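Local coordinates for protein agglutinin (PDB 4G9M) that acts as a sugar-binding lectin of the ricin-type beta-trefoil family from the fungus Rhizoctonia solani and assembles as a domain-swapped dimer, at residues L21-G26 and S65-G70; S73-S78 and R107-D112; G70-S73 and S78-V81. One frame throughout, in Å; residues are numbered along the deposited sequence.

Contact 1: L21-G26 and S65-G70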
# COMPACT_ATOMS: atom_id res chain seq x y z
N LEU B 21 11.56 -7.40 -12.17
CA LEU B 21 10.88 -6.66 -13.23
C LEU B 21 11.92 -6.04 -14.19
O LEU B 21 12.85 -5.34 -13.76
CB LEU B 21 10.00 -5.57 -12.61
CG LEU B 21 8.91 -4.99 -13.52
CD1 LEU B 21 7.81 -6.03 -13.78
CD2 LEU B 21 8.35 -3.73 -12.84
N ASP B 22 11.75 -6.33 -15.47
CA ASP B 22 12.78 -6.12 -16.49
C ASP B 22 12.14 -5.54 -17.75
O ASP B 22 11.18 -6.10 -18.27
CB ASP B 22 13.44 -7.47 -16.79
CG ASP B 22 14.55 -7.40 -17.83
OD1 ASP B 22 14.26 -7.16 -19.02
OD2 ASP B 22 15.73 -7.64 -17.48
N LEU B 23 12.65 -4.42 -18.24
CA LEU B 23 12.20 -3.88 -19.51
C LEU B 23 13.07 -4.44 -20.63
O LEU B 23 14.29 -4.29 -20.61
CB LEU B 23 12.26 -2.35 -19.49
CG LEU B 23 11.82 -1.64 -20.78
CD1 LEU B 23 10.36 -1.90 -21.08
CD2 LEU B 23 12.07 -0.16 -20.66
N TRP B 24 12.43 -5.09 -21.60
CA TRP B 24 13.08 -5.78 -22.71
C TRP B 24 14.11 -4.90 -23.43
O TRP B 24 13.76 -3.86 -24.00
CB TRP B 24 11.99 -6.27 -23.68
CG TRP B 24 12.42 -6.80 -25.01
CD1 TRP B 24 12.65 -6.08 -26.15
CD2 TRP B 24 12.60 -8.17 -25.37
NE1 TRP B 24 12.98 -6.91 -27.18
CE2 TRP B 24 12.96 -8.21 -26.73
CE3 TRP B 24 12.51 -9.38 -24.67
CZ2 TRP B 24 13.23 -9.39 -27.41
CZ3 TRP B 24 12.77 -10.56 -25.34
CH2 TRP B 24 13.13 -10.56 -26.70
N ARG B 25 15.38 -5.30 -23.35
CA ARG B 25 16.51 -4.59 -23.95
C ARG B 25 16.68 -3.14 -23.47
O ARG B 25 17.49 -2.38 -24.02
CB ARG B 25 16.46 -4.66 -25.49
CG ARG B 25 16.64 -6.06 -26.06
CD ARG B 25 17.08 -6.03 -27.52
NE ARG B 25 16.05 -5.51 -28.42
CZ ARG B 25 15.33 -6.28 -29.24
NH1 ARG B 25 15.52 -7.59 -29.26
NH2 ARG B 25 14.41 -5.73 -30.03
N GLY B 26 15.93 -2.76 -22.44
CA GLY B 26 15.88 -1.38 -21.98
C GLY B 26 15.39 -0.40 -23.04
O GLY B 26 15.68 0.80 -22.99
N SER B 65 15.39 3.41 -20.06
CA SER B 65 14.61 3.94 -21.18
C SER B 65 13.99 5.32 -20.97
O SER B 65 13.79 6.07 -21.92
CB SER B 65 13.49 2.96 -21.54
OG SER B 65 12.53 2.88 -20.49
N GLY B 66 13.67 5.65 -19.72
CA GLY B 66 12.89 6.85 -19.43
C GLY B 66 11.40 6.68 -19.66
O GLY B 66 10.62 7.61 -19.48
N THR B 67 10.99 5.49 -20.08
CA THR B 67 9.56 5.23 -20.28
C THR B 67 8.96 4.61 -19.03
O THR B 67 9.67 4.21 -18.10
CB THR B 67 9.29 4.36 -21.51
OG1 THR B 67 10.00 3.12 -21.41
CG2 THR B 67 9.70 5.09 -22.77
N TYR B 68 7.63 4.52 -19.01
CA TYR B 68 6.92 4.14 -17.81
C TYR B 68 6.26 2.78 -17.92
O TYR B 68 5.98 2.29 -19.02
CB TYR B 68 5.84 5.17 -17.52
CG TYR B 68 6.36 6.55 -17.21
CD1 TYR B 68 6.69 7.43 -18.23
CD2 TYR B 68 6.56 6.96 -15.88
CE1 TYR B 68 7.18 8.71 -17.95
CE2 TYR B 68 7.06 8.24 -15.60
CZ TYR B 68 7.35 9.10 -16.62
OH TYR B 68 7.84 10.36 -16.35
N VAL B 69 5.98 2.19 -16.76
CA VAL B 69 5.11 1.01 -16.72
C VAL B 69 3.75 1.40 -17.27
O VAL B 69 3.09 2.29 -16.73
CB VAL B 69 4.95 0.48 -15.29
CG1 VAL B 69 3.75 -0.50 -15.19
CG2 VAL B 69 6.25 -0.18 -14.85
N GLY B 70 3.35 0.74 -18.35
CA GLY B 70 2.11 1.07 -19.01
C GLY B 70 1.45 -0.18 -19.52
O GLY B 70 1.66 -1.28 -18.99

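Contact 2: S73-S78 and R107-D112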
# COMPACT_ATOMS: atom_id res chain seq x y z
N SER B 73 -2.79 -2.46 -24.29
CA SER B 73 -4.17 -2.30 -24.76
C SER B 73 -5.05 -2.05 -23.55
O SER B 73 -4.53 -2.00 -22.43
CB SER B 73 -4.65 -3.53 -25.56
OG SER B 73 -4.73 -4.70 -24.77
N ASN B 74 -6.35 -1.88 -23.76
CA ASN B 74 -7.29 -1.67 -22.66
C ASN B 74 -7.05 -2.70 -21.57
O ASN B 74 -7.00 -3.89 -21.85
CB ASN B 74 -8.74 -1.76 -23.14
CG ASN B 74 -9.07 -0.77 -24.23
OD1 ASN B 74 -9.46 -1.16 -25.33
ND2 ASN B 74 -8.91 0.51 -23.93
N ILE B 75 -6.86 -2.23 -20.34
CA ILE B 75 -6.48 -3.14 -19.27
C ILE B 75 -7.58 -4.16 -18.98
O ILE B 75 -8.73 -3.79 -18.69
CB ILE B 75 -6.07 -2.37 -17.99
CG1 ILE B 75 -4.79 -1.56 -18.25
CG2 ILE B 75 -5.87 -3.32 -16.83
CD1 ILE B 75 -4.38 -0.65 -17.07
N GLN B 76 -7.23 -5.44 -19.13
CA GLN B 76 -8.11 -6.59 -18.90
C GLN B 76 -7.17 -7.72 -18.55
O GLN B 76 -5.95 -7.55 -18.63
CB GLN B 76 -8.83 -7.01 -20.18
CG GLN B 76 -9.76 -6.01 -20.77
CD GLN B 76 -10.48 -6.59 -21.96
OE1 GLN B 76 -10.42 -7.80 -22.22
NE2 GLN B 76 -11.17 -5.73 -22.71
N ASN B 77 -7.72 -8.89 -18.21
CA ASN B 77 -6.87 -10.03 -17.89
C ASN B 77 -5.93 -10.42 -19.02
O ASN B 77 -6.34 -10.48 -20.18
CB ASN B 77 -7.71 -11.22 -17.46
CG ASN B 77 -8.17 -11.13 -16.02
OD1 ASN B 77 -7.41 -10.75 -15.14
ND2 ASN B 77 -9.41 -11.50 -15.77
N SER B 78 -4.67 -10.64 -18.65
CA SER B 78 -3.60 -11.10 -19.56
C SER B 78 -3.07 -10.07 -20.58
O SER B 78 -2.24 -10.40 -21.42
CB SER B 78 -3.99 -12.41 -20.26
OG SER B 78 -4.40 -13.38 -19.31
N ARG B 107 -8.69 -1.11 -10.38
CA ARG B 107 -8.09 -1.62 -9.14
C ARG B 107 -8.25 -3.12 -8.90
O ARG B 107 -7.67 -3.66 -7.95
CB ARG B 107 -8.62 -0.85 -7.92
CG ARG B 107 -8.18 0.60 -7.87
CD ARG B 107 -8.50 1.23 -6.53
NE ARG B 107 -8.24 2.67 -6.55
CZ ARG B 107 -8.19 3.43 -5.46
NH1 ARG B 107 -8.35 2.90 -4.26
NH2 ARG B 107 -7.96 4.74 -5.57
N LEU B 108 -9.05 -3.79 -9.73
CA LEU B 108 -9.14 -5.24 -9.65
C LEU B 108 -7.89 -5.87 -10.26
O LEU B 108 -7.65 -7.06 -10.07
CB LEU B 108 -10.37 -5.78 -10.40
CG LEU B 108 -11.76 -5.61 -9.78
CD1 LEU B 108 -12.80 -6.22 -10.70
CD2 LEU B 108 -11.84 -6.25 -8.40
N PHE B 109 -7.10 -5.07 -10.98
CA PHE B 109 -5.94 -5.58 -11.71
C PHE B 109 -4.61 -5.21 -11.09
O PHE B 109 -4.39 -4.05 -10.71
CB PHE B 109 -5.99 -5.14 -13.17
CG PHE B 109 -7.16 -5.71 -13.91
CD1 PHE B 109 -7.10 -6.98 -14.47
CD2 PHE B 109 -8.34 -5.00 -14.01
CE1 PHE B 109 -8.20 -7.52 -15.12
CE2 PHE B 109 -9.45 -5.53 -14.66
CZ PHE B 109 -9.37 -6.79 -15.22
N VAL B 110 -3.73 -6.20 -11.02
CA VAL B 110 -2.36 -6.01 -10.52
C VAL B 110 -1.32 -6.53 -11.51
O VAL B 110 -1.64 -7.34 -12.38
CB VAL B 110 -2.13 -6.71 -9.16
CG1 VAL B 110 -2.93 -6.01 -8.04
CG2 VAL B 110 -2.45 -8.20 -9.24
N LEU B 111 -0.08 -6.07 -11.36
CA LEU B 111 1.04 -6.59 -12.13
C LEU B 111 1.30 -8.03 -11.71
O LEU B 111 1.46 -8.34 -10.53
CB LEU B 111 2.31 -5.76 -11.91
CG LEU B 111 2.58 -4.65 -12.93
CD1 LEU B 111 1.41 -3.74 -13.07
CD2 LEU B 111 3.84 -3.87 -12.56
N ASP B 112 1.39 -8.90 -12.71
CA ASP B 112 1.40 -10.35 -12.47
C ASP B 112 2.52 -10.99 -13.28
O ASP B 112 2.58 -10.83 -14.49
CB ASP B 112 0.03 -10.90 -12.89
CG ASP B 112 -0.09 -12.40 -12.76
OD1 ASP B 112 0.77 -13.15 -13.27
OD2 ASP B 112 -1.10 -12.85 -12.17

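Contact 3: G70-S73 and S78-V81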
# COMPACT_ATOMS: atom_id res chain seq x y z
N GLY B 70 3.35 0.74 -18.35
CA GLY B 70 2.11 1.07 -19.01
C GLY B 70 1.45 -0.18 -19.52
O GLY B 70 1.66 -1.28 -18.99
N THR B 71 0.63 -0.02 -20.56
CA THR B 71 -0.14 -1.15 -21.07
C THR B 71 -0.17 -1.20 -22.60
O THR B 71 -0.11 -0.18 -23.27
CB THR B 71 -1.57 -1.15 -20.49
OG1 THR B 71 -2.29 -2.33 -20.91
CG2 THR B 71 -2.32 0.09 -20.92
N ALA B 72 -0.26 -2.42 -23.12
CA ALA B 72 -0.38 -2.69 -24.55
C ALA B 72 -1.76 -2.35 -25.12
O ALA B 72 -1.87 -2.06 -26.31
CB ALA B 72 -0.10 -4.16 -24.80
N SER B 73 -2.79 -2.46 -24.29
CA SER B 73 -4.17 -2.30 -24.76
C SER B 73 -5.05 -2.05 -23.55
O SER B 73 -4.53 -2.00 -22.43
CB SER B 73 -4.65 -3.53 -25.56
OG SER B 73 -4.73 -4.70 -24.77
N SER B 78 -4.67 -10.64 -18.65
CA SER B 78 -3.60 -11.10 -19.56
C SER B 78 -3.07 -10.07 -20.58
O SER B 78 -2.24 -10.40 -21.42
CB SER B 78 -3.99 -12.41 -20.26
OG SER B 78 -4.40 -13.38 -19.31
N VAL B 79 -3.53 -8.82 -20.48
CA VAL B 79 -2.97 -7.76 -21.30
C VAL B 79 -1.52 -7.50 -20.87
O VAL B 79 -1.23 -7.46 -19.67
CB VAL B 79 -3.82 -6.46 -21.21
CG1 VAL B 79 -3.11 -5.27 -21.85
CG2 VAL B 79 -5.19 -6.67 -21.90
N ASN B 80 -0.62 -7.36 -21.83
CA ASN B 80 0.79 -7.12 -21.53
C ASN B 80 1.08 -5.82 -20.79
O ASN B 80 0.59 -4.75 -21.16
CB ASN B 80 1.63 -7.16 -22.81
CG ASN B 80 1.81 -8.57 -23.36
OD1 ASN B 80 2.84 -9.20 -23.14
ND2 ASN B 80 0.80 -9.06 -24.07
N VAL B 81 1.92 -5.91 -19.76
CA VAL B 81 2.54 -4.74 -19.18
C VAL B 81 3.75 -4.39 -20.05
O VAL B 81 4.55 -5.25 -20.38
CB VAL B 81 2.99 -5.02 -17.74
CG1 VAL B 81 3.67 -3.81 -17.14
CG2 VAL B 81 1.78 -5.43 -16.90

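Contact 1: L21-G26 and S65-G70
Leu23 meets Ser65 and Thr67, and Gly26 meets Ser65, in the ricin-type beta-trefoil domain, where the end of strand 20-23 and the turn after it pack against the loop that leads into strand 68-71. The meeting is largely one of van der Waals contact. The branch that does the touching is Leu23 CD2, carried across by a side chain whose CG lies anti to the backbone N (chi1 180°); CD2 continues the chain outward, nearly anti to CA. This methyl sits 3.1 Å from Ser65 OG, a tight approach of carbon to oxygen, and 4.0 Å from Thr67 OG1, so one methyl touches both hydroxyl oxygens. Leu23 also rests on Ile34, Trp47 and Asn62, which place it in the buried interior.

Polar interactions run within each segment or to residues beside them. Ser65 OG donates to Thr67 OG1 at 2.7 Å, and this bond orients the serine hydroxyl, whose oxygen the leucine methyl touches. The backbone N of Ser65 is held by Asn62 OD1, which anchors the start of the loop. On the other segment, Gly26 N donates to Leu23 O at 2.9 Å and closes a type II beta turn with Trp24 and Arg25 at its corners; Leu23 O also receives Asn44 ND2. Gly26 has a positive phi (60°), a conformation that suits glycine.

The turn reaches the loop directly through its backbone: Gly26 O lies 3.4 Å from Ser65 CB, the same carbon that Leu23 CD2 approaches to 3.5 Å.

Contact 2: S73-S78 and R107-D112
Phe109 swings its CG anti to its own carbonyl carbon (chi1 -64°), which carries the ring from strand 109-113 toward the loop 73-78. Ile75 sends CG2 to meet it, with that methyl anti to the backbone N, while the amide of Asn77 comes to the ring's edge.

Three successive residues of the loop thus border one aromatic side chain. Ile75 CG2 lies 4.0 Å from Phe109 CG and 4.1 Å from Phe109 CB, an apolar contact near the root of the ring in which the isoleucine and phenylalanine side chains run past one another head to tail. Gln76 takes part through its backbone: its carbonyl carbon C comes to 3.6 Å from Phe109 CE1, and its CA to 3.9 Å from Phe109 CZ. At the edge, near the ring plane, Asn77 OD1 approaches Phe109 CE1 to 3.3 Å. The amide and ring planes are 66° apart, and the asparagine side chain extends roughly perpendicular to that of the phenylalanine.

The loop joins strands 68-71 and 81-84 of the trefoil, and the phenylalanine fastens its outer part to strand 109-113. Asn77 OD1 has its stronger polar partner in Asn128 N, at the end of strand 122-128, so the amide is positioned by that bond as it borders the ring. Ile75 also rests on Val88.

The contact lies at the surface and is mainly dispersive. Because an amide oxygen carries partial negative charge and aromatic C-H groups are slightly positive, the approach of Asn77 OD1 to the ring edge is probably mildly favourable electrostatically, a weak polar addition to apolar packing.

Contact 3: G70-S73 and S78-V81
Gly70 O faces Val81 CA at 3.6 Å in a CA-H...O contact, where strand 68-71 runs antiparallel to the beginning of strand 81-84. Val81 CG1 lies 3.7 Å from the same oxygen. Thr71 then pairs with Val81 as an antiparallel, non-hydrogen-bonded pair, the side chains of both on one face of the sheet. With its OG1 anti to the backbone N (chi1 -175°), Thr71 turns the hydroxyl to Val79 CG1, 3.2 Å away, while donating to Ser73 O at 2.7 Å; this bond ties the hydroxyl to the chain just beyond the strand. Ala72 supplies the hydrogen bond that joins the two segments: its N donates to Asn80 O at 3.2 Å, nearly straight at 159°, and its CB packs on Asn80 CB at 4.0 Å. Ser73 OG finally sits beside both methyls of Val79, 3.4 Å from CG1.

These residues form the base of the loop between the two strands. Strand 122-128 lies alongside: Tyr126 OH bonds Gly70 O, the backbones of Ser78 and Val79 bond that of Tyr126, and Val81 packs on Val124 and also bonds Ile34 of strand 32-37.

How the contacts relate
Contact 1 is buried, contact 3 partly buried and contact 2 lies at the surface. Methyl-to-hydroxyl packing dominates contact 1, an aromatic ring against a loop makes contact 2, and contact 3 alone carries a backbone hydrogen bond between its segments. Contacts 1 and 3 share Gly70 and strand 68-71, joined through Val69 CG1 against Val81 CG1. Contacts 2 and 3 share Ser73 and Ser78, with centres about 7 Å apart: contact 3 closes the base of the loop whose outer part contact 2 ties to strand 109-113. All three reach the same sheet, and Leu111 touches both Val69 and Val81.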